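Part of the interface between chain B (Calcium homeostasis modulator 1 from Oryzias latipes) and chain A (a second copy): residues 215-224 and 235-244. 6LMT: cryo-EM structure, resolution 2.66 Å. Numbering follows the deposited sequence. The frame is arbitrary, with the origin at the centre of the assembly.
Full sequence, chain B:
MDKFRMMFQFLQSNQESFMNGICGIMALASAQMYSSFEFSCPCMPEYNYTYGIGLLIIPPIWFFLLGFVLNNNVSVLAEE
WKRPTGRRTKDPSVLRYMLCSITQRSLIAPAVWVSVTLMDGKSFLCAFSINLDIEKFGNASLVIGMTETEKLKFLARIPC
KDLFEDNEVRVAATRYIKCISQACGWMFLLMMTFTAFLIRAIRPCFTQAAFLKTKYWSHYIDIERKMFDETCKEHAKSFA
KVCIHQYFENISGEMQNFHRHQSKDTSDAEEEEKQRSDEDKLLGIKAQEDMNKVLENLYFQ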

ATOM      1  N   LYS B 215     -22.112  28.369  22.617  1.00140.60           N
ATOM      2  CA  LYS B 215     -22.050  27.947  21.227  1.00140.60           C
ATOM      3  C   LYS B 215     -22.071  29.129  20.274  1.00140.60           C
ATOM      4  O   LYS B 215     -21.334  29.125  19.289  1.00140.60           O
ATOM      5  CB  LYS B 215     -23.191  26.991  20.902  1.00140.60           C
ATOM      6  CG  LYS B 215     -23.059  26.368  19.527  1.00140.60           C
ATOM      7  CD  LYS B 215     -24.127  25.351  19.264  1.00140.60           C
ATOM      8  CE  LYS B 215     -23.935  24.168  20.169  1.00140.60           C
ATOM      9  NZ  LYS B 215     -22.646  23.467  19.917  1.00140.60           N
ATOM     10  N   TYR B 216     -22.874  30.154  20.559  1.00143.78           N
ATOM     11  CA  TYR B 216     -22.835  31.352  19.730  1.00143.78           C
ATOM     12  C   TYR B 216     -21.503  32.074  19.866  1.00143.78           C
ATOM     13  O   TYR B 216     -21.013  32.668  18.898  1.00143.78           O
ATOM     14  CB  TYR B 216     -23.984  32.291  20.083  1.00143.78           C
ATOM     15  CG  TYR B 216     -23.911  33.581  19.312  1.00143.78           C
ATOM     16  CD1 TYR B 216     -24.199  33.618  17.959  1.00143.78           C
ATOM     17  CD2 TYR B 216     -23.525  34.757  19.931  1.00143.78           C
ATOM     18  CE1 TYR B 216     -24.110  34.787  17.250  1.00143.78           C
ATOM     19  CE2 TYR B 216     -23.433  35.929  19.227  1.00143.78           C
ATOM     20  CZ  TYR B 216     -23.725  35.938  17.891  1.00143.78           C
ATOM     21  OH  TYR B 216     -23.636  37.119  17.198  1.00143.78           O
ATOM     22  N   TRP B 217     -20.903  32.021  21.055  1.00140.02           N
ATOM     23  CA  TRP B 217     -19.594  32.624  21.273  1.00140.02           C
ATOM     24  C   TRP B 217     -18.515  31.916  20.465  1.00140.02           C
ATOM     25  O   TRP B 217     -17.639  32.569  19.889  1.00140.02           O
ATOM     26  CB  TRP B 217     -19.266  32.573  22.756  1.00140.02           C
ATOM     27  CG  TRP B 217     -17.979  33.198  23.163  1.00140.02           C
ATOM     28  CD1 TRP B 217     -17.720  34.517  23.317  1.00140.02           C
ATOM     29  CD2 TRP B 217     -16.751  32.516  23.422  1.00140.02           C
ATOM     30  NE1 TRP B 217     -16.421  34.708  23.708  1.00140.02           N
ATOM     31  CE2 TRP B 217     -15.799  33.489  23.766  1.00140.02           C
ATOM     32  CE3 TRP B 217     -16.366  31.167  23.408  1.00140.02           C
ATOM     33  CZ2 TRP B 217     -14.487  33.158  24.111  1.00140.02           C
ATOM     34  CZ3 TRP B 217     -15.066  30.844  23.717  1.00140.02           C
ATOM     35  CH2 TRP B 217     -14.133  31.835  24.059  1.00140.02           C
ATOM     36  N   SER B 218     -18.576  30.587  20.391  1.00139.77           N
ATOM     37  CA  SER B 218     -17.581  29.834  19.635  1.00139.77           C
ATOM     38  C   SER B 218     -17.731  30.046  18.137  1.00139.77           C
ATOM     39  O   SER B 218     -16.730  30.154  17.420  1.00139.77           O
ATOM     40  CB  SER B 218     -17.685  28.351  19.966  1.00139.77           C
ATOM     41  OG  SER B 218     -17.395  28.119  21.327  1.00139.77           O
ATOM     42  N   HIS B 219     -18.971  30.095  17.640  1.00143.00           N
ATOM     43  CA  HIS B 219     -19.178  30.393  16.229  1.00143.00           C
ATOM     44  C   HIS B 219     -18.784  31.819  15.897  1.00143.00           C
ATOM     45  O   HIS B 219     -18.305  32.074  14.794  1.00143.00           O
ATOM     46  CB  HIS B 219     -20.632  30.161  15.806  1.00143.00           C
ATOM     47  CG  HIS B 219     -21.043  28.724  15.797  1.00143.00           C
ATOM     48  ND1 HIS B 219     -20.510  27.806  14.921  1.00143.00           N
ATOM     49  CD2 HIS B 219     -21.975  28.057  16.515  1.00143.00           C
ATOM     50  CE1 HIS B 219     -21.061  26.625  15.133  1.00143.00           C
ATOM     51  NE2 HIS B 219     -21.955  26.750  16.095  1.00143.00           N
ATOM     52  N   TYR B 220     -18.962  32.753  16.833  1.00143.72           N
ATOM     53  CA  TYR B 220     -18.598  34.137  16.562  1.00143.72           C
ATOM     54  C   TYR B 220     -17.096  34.310  16.435  1.00143.72           C
ATOM     55  O   TYR B 220     -16.639  35.152  15.657  1.00143.72           O
ATOM     56  CB  TYR B 220     -19.131  35.057  17.652  1.00143.72           C
ATOM     57  CG  TYR B 220     -18.802  36.501  17.389  1.00143.72           C
ATOM     58  CD1 TYR B 220     -19.434  37.193  16.375  1.00143.72           C
ATOM     59  CD2 TYR B 220     -17.853  37.168  18.144  1.00143.72           C
ATOM     60  CE1 TYR B 220     -19.134  38.506  16.116  1.00143.72           C
ATOM     61  CE2 TYR B 220     -17.546  38.485  17.894  1.00143.72           C
ATOM     62  CZ  TYR B 220     -18.194  39.149  16.879  1.00143.72           C
ATOM     63  OH  TYR B 220     -17.898  40.464  16.622  1.00143.72           O
ATOM     64  N   ILE B 221     -16.320  33.511  17.162  1.00140.17           N
ATOM     65  CA  ILE B 221     -14.868  33.610  17.087  1.00140.17           C
ATOM     66  C   ILE B 221     -14.351  33.106  15.749  1.00140.17           C
ATOM     67  O   ILE B 221     -13.519  33.763  15.111  1.00140.17           O
ATOM     68  CB  ILE B 221     -14.238  32.847  18.253  1.00140.17           C
ATOM     69  CG1 ILE B 221     -14.523  33.571  19.545  1.00140.17           C
ATOM     70  CG2 ILE B 221     -12.772  32.716  18.075  1.00140.17           C
ATOM     71  CD1 ILE B 221     -14.190  32.753  20.659  1.00140.17           C
ATOM     72  N   ASP B 222     -14.832  31.942  15.303  1.00141.70           N
ATOM     73  CA  ASP B 222     -14.402  31.409  14.013  1.00141.70           C
ATOM     74  C   ASP B 222     -14.829  32.296  12.850  1.00141.70           C
ATOM     75  O   ASP B 222     -14.112  32.390  11.851  1.00141.70           O
ATOM     76  CB  ASP B 222     -14.948  29.998  13.824  1.00141.70           C
ATOM     77  CG  ASP B 222     -14.262  28.987  14.711  1.00141.70           C
ATOM     78  OD1 ASP B 222     -13.083  29.203  15.055  1.00141.70           O
ATOM     79  OD2 ASP B 222     -14.899  27.969  15.054  1.00141.70           O
ATOM     80  N   ILE B 223     -15.967  32.973  12.975  1.00143.74           N
ATOM     81  CA  ILE B 223     -16.388  33.905  11.937  1.00143.74           C
ATOM     82  C   ILE B 223     -15.527  35.164  11.960  1.00143.74           C
ATOM     83  O   ILE B 223     -15.108  35.658  10.909  1.00143.74           O
ATOM     84  CB  ILE B 223     -17.891  34.216  12.088  1.00143.74           C
ATOM     85  CG1 ILE B 223     -18.733  32.978  11.775  1.00143.74           C
ATOM     86  CG2 ILE B 223     -18.315  35.345  11.198  1.00143.74           C
ATOM     87  CD1 ILE B 223     -18.555  32.448  10.393  1.00143.74           C
ATOM     88  N   GLU B 224     -15.218  35.683  13.153  1.00143.74           N
ATOM     89  CA  GLU B 224     -14.451  36.922  13.252  1.00143.74           C
ATOM     90  C   GLU B 224     -13.005  36.743  12.798  1.00143.74           C
ATOM     91  O   GLU B 224     -12.431  37.655  12.194  1.00143.74           O
ATOM     92  CB  GLU B 224     -14.490  37.443  14.684  1.00143.74           C
ATOM     93  CG  GLU B 224     -13.843  38.794  14.890  1.00143.74           C
ATOM     94  CD  GLU B 224     -13.876  39.233  16.339  1.00143.74           C
ATOM     95  OE1 GLU B 224     -14.381  38.463  17.178  1.00143.74           O
ATOM     96  OE2 GLU B 224     -13.397  40.344  16.644  1.00143.74           O
TER
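Chain A 235-244: HAKSFAKVCI

The two helices pack through reciprocal knobs of very unequal size: the single methyl of A:Ala236 sits among B:Tyr216, B:His219, B:Tyr220 and B:Ile223, while the phenol of B:Tyr220 sits among A:Ala236, A:Phe239, A:Ala240 and A:Cys243. Chain A residues 235-244 are helical throughout, part of a longer helix, and their axis approaches that of the chain B helix to 8.8 Å. The N-to-C directions diverge by 50°, with a signed crossing angle of -50°.

The backbones come near each other at A:Ala236, whose CA lies 4.9 Å from the CA of B:Tyr220; one turn later, the CA of A:Ala240 is 5.3 Å from the CA of B:Glu224. Alanine at both positions leaves little side chain between the helices. The CB of A:Ala236 rests 3.8 Å from the CA of B:Tyr220 and 3.8 Å from CG1 of B:Ile223. The CB of A:Ala240 is 3.8 Å from both CG2 of B:Ile223 and CE1 of B:Tyr220, and CG2 of B:Ile223 also meets CG of A:Lys237 at 3.7 Å.

Both tyrosines adopt chi1 t. Their CA-to-CB bonds point sideways, but the ring ends come nearer to chain A, and each ring presents its edge to backbone atoms of that helix. The hydroxyl OH of B:Tyr216 donates a hydrogen bond to the carbonyl O of A:His235 at 3.1 Å and lies 3.5 Å from CD2 of A:Phe239. Farther along the chain A helix, OH of B:Tyr220 reaches to 3.4 Å from SG of A:Cys243, while its CE1 packs 4.0 Å from CB of A:Phe239. At the C-terminal end of both stretches, CD1 of A:Ile244 approaches CG of B:Glu224 at 4.3 Å. The contact is thus largely apolar and buries 495 Å², summed over both sides.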

ATOM      1  N   HIS A 235     -25.975  34.872  12.382  1.00149.36           N
ATOM      2  CA  HIS A 235     -26.009  35.965  13.346  1.00149.36           C
ATOM      3  C   HIS A 235     -24.619  36.393  13.785  1.00149.36           C
ATOM      4  O   HIS A 235     -24.457  37.516  14.271  1.00149.36           O
ATOM      5  CB  HIS A 235     -26.843  35.588  14.569  1.00149.36           C
ATOM      6  CG  HIS A 235     -28.316  35.625  14.326  1.00149.36           C
ATOM      7  ND1 HIS A 235     -29.032  36.802  14.298  1.00149.36           N
ATOM      8  CD2 HIS A 235     -29.207  34.638  14.076  1.00149.36           C
ATOM      9  CE1 HIS A 235     -30.302  36.537  14.054  1.00149.36           C
ATOM     10  NE2 HIS A 235     -30.435  35.231  13.911  1.00149.36           N
ATOM     11  N   ALA A 236     -23.617  35.529  13.630  1.00147.89           N
ATOM     12  CA  ALA A 236     -22.244  35.965  13.840  1.00147.89           C
ATOM     13  C   ALA A 236     -21.777  36.857  12.699  1.00147.89           C
ATOM     14  O   ALA A 236     -21.181  37.911  12.940  1.00147.89           O
ATOM     15  CB  ALA A 236     -21.322  34.759  13.990  1.00147.89           C
ATOM     16  N   LYS A 237     -22.071  36.463  11.452  1.00147.80           N
ATOM     17  CA  LYS A 237     -21.573  37.181  10.280  1.00147.80           C
ATOM     18  C   LYS A 237     -22.128  38.593  10.178  1.00147.80           C
ATOM     19  O   LYS A 237     -21.471  39.468   9.606  1.00147.80           O
ATOM     20  CB  LYS A 237     -21.909  36.418   9.003  1.00147.80           C
ATOM     21  CG  LYS A 237     -21.078  35.189   8.763  1.00147.80           C
ATOM     22  CD  LYS A 237     -21.610  34.425   7.579  1.00147.80           C
ATOM     23  CE  LYS A 237     -21.385  35.194   6.297  1.00147.80           C
ATOM     24  NZ  LYS A 237     -21.864  34.427   5.120  1.00147.80           N
ATOM     25  N   SER A 238     -23.320  38.833  10.721  1.00149.50           N
ATOM     26  CA  SER A 238     -23.824  40.197  10.817  1.00149.50           C
ATOM     27  C   SER A 238     -22.943  41.045  11.726  1.00149.50           C
ATOM     28  O   SER A 238     -22.420  42.084  11.311  1.00149.50           O
ATOM     29  CB  SER A 238     -25.263  40.180  11.328  1.00149.50           C
ATOM     30  OG  SER A 238     -26.117  39.505  10.426  1.00149.50           O
ATOM     31  N   PHE A 239     -22.728  40.588  12.961  1.00150.82           N
ATOM     32  CA  PHE A 239     -22.004  41.394  13.940  1.00150.82           C
ATOM     33  C   PHE A 239     -20.502  41.387  13.692  1.00150.82           C
ATOM     34  O   PHE A 239     -19.809  42.338  14.071  1.00150.82           O
ATOM     35  CB  PHE A 239     -22.299  40.902  15.358  1.00150.82           C
ATOM     36  CG  PHE A 239     -23.705  41.172  15.827  1.00150.82           C
ATOM     37  CD1 PHE A 239     -24.528  42.072  15.164  1.00150.82           C
ATOM     38  CD2 PHE A 239     -24.197  40.531  16.946  1.00150.82           C
ATOM     39  CE1 PHE A 239     -25.816  42.312  15.605  1.00150.82           C
ATOM     40  CE2 PHE A 239     -25.481  40.767  17.392  1.00150.82           C
ATOM     41  CZ  PHE A 239     -26.290  41.657  16.721  1.00150.82           C
ATOM     42  N   ALA A 240     -19.975  40.333  13.069  1.00149.87           N
ATOM     43  CA  ALA A 240     -18.548  40.307  12.773  1.00149.87           C
ATOM     44  C   ALA A 240     -18.210  41.245  11.625  1.00149.87           C
ATOM     45  O   ALA A 240     -17.150  41.875  11.636  1.00149.87           O
ATOM     46  CB  ALA A 240     -18.087  38.883  12.462  1.00149.87           C
ATOM     47  N   LYS A 241     -19.100  41.363  10.636  1.00151.46           N
ATOM     48  CA  LYS A 241     -18.905  42.344   9.572  1.00151.46           C
ATOM     49  C   LYS A 241     -18.928  43.770  10.112  1.00151.46           C
ATOM     50  O   LYS A 241     -18.179  44.626   9.624  1.00151.46           O
ATOM     51  CB  LYS A 241     -19.975  42.159   8.497  1.00151.46           C
ATOM     52  CG  LYS A 241     -19.882  43.106   7.314  1.00151.46           C
ATOM     53  CD  LYS A 241     -20.911  42.752   6.256  1.00151.46           C
ATOM     54  CE  LYS A 241     -22.320  43.097   6.723  1.00151.46           C
ATOM     55  NZ  LYS A 241     -23.344  42.888   5.651  1.00151.46           N
ATOM     56  N   VAL A 242     -19.743  44.025  11.138  1.00152.86           N
ATOM     57  CA  VAL A 242     -19.786  45.348  11.753  1.00152.86           C
ATOM     58  C   VAL A 242     -18.460  45.667  12.435  1.00152.86           C
ATOM     59  O   VAL A 242     -17.904  46.760  12.266  1.00152.86           O
ATOM     60  CB  VAL A 242     -20.964  45.440  12.740  1.00152.86           C
ATOM     61  CG1 VAL A 242     -20.946  46.766  13.481  1.00152.86           C
ATOM     62  CG2 VAL A 242     -22.273  45.285  12.009  1.00152.86           C
ATOM     63  N   CYS A 243     -17.910  44.700  13.173  1.00153.18           N
ATOM     64  CA  CYS A 243     -16.703  44.957  13.956  1.00153.18           C
ATOM     65  C   CYS A 243     -15.467  45.086  13.077  1.00153.18           C
ATOM     66  O   CYS A 243     -14.600  45.924  13.344  1.00153.18           O
ATOM     67  CB  CYS A 243     -16.506  43.853  14.990  1.00153.18           C
ATOM     68  SG  CYS A 243     -17.765  43.824  16.276  1.00153.18           S
ATOM     69  N   ILE A 244     -15.375  44.281  12.017  1.00152.40           N
ATOM     70  CA  ILE A 244     -14.195  44.310  11.157  1.00152.40           C
ATOM     71  C   ILE A 244     -14.146  45.601  10.349  1.00152.40           C
ATOM     72  O   ILE A 244     -13.091  46.239  10.230  1.00152.40           O
ATOM     73  CB  ILE A 244     -14.164  43.064  10.253  1.00152.40           C
ATOM     74  CG1 ILE A 244     -13.979  41.797  11.096  1.00152.40           C
ATOM     75  CG2 ILE A 244     -13.094  43.170   9.220  1.00152.40           C
ATOM     76  CD1 ILE A 244     -12.784  41.831  11.984  1.00152.40           C
TER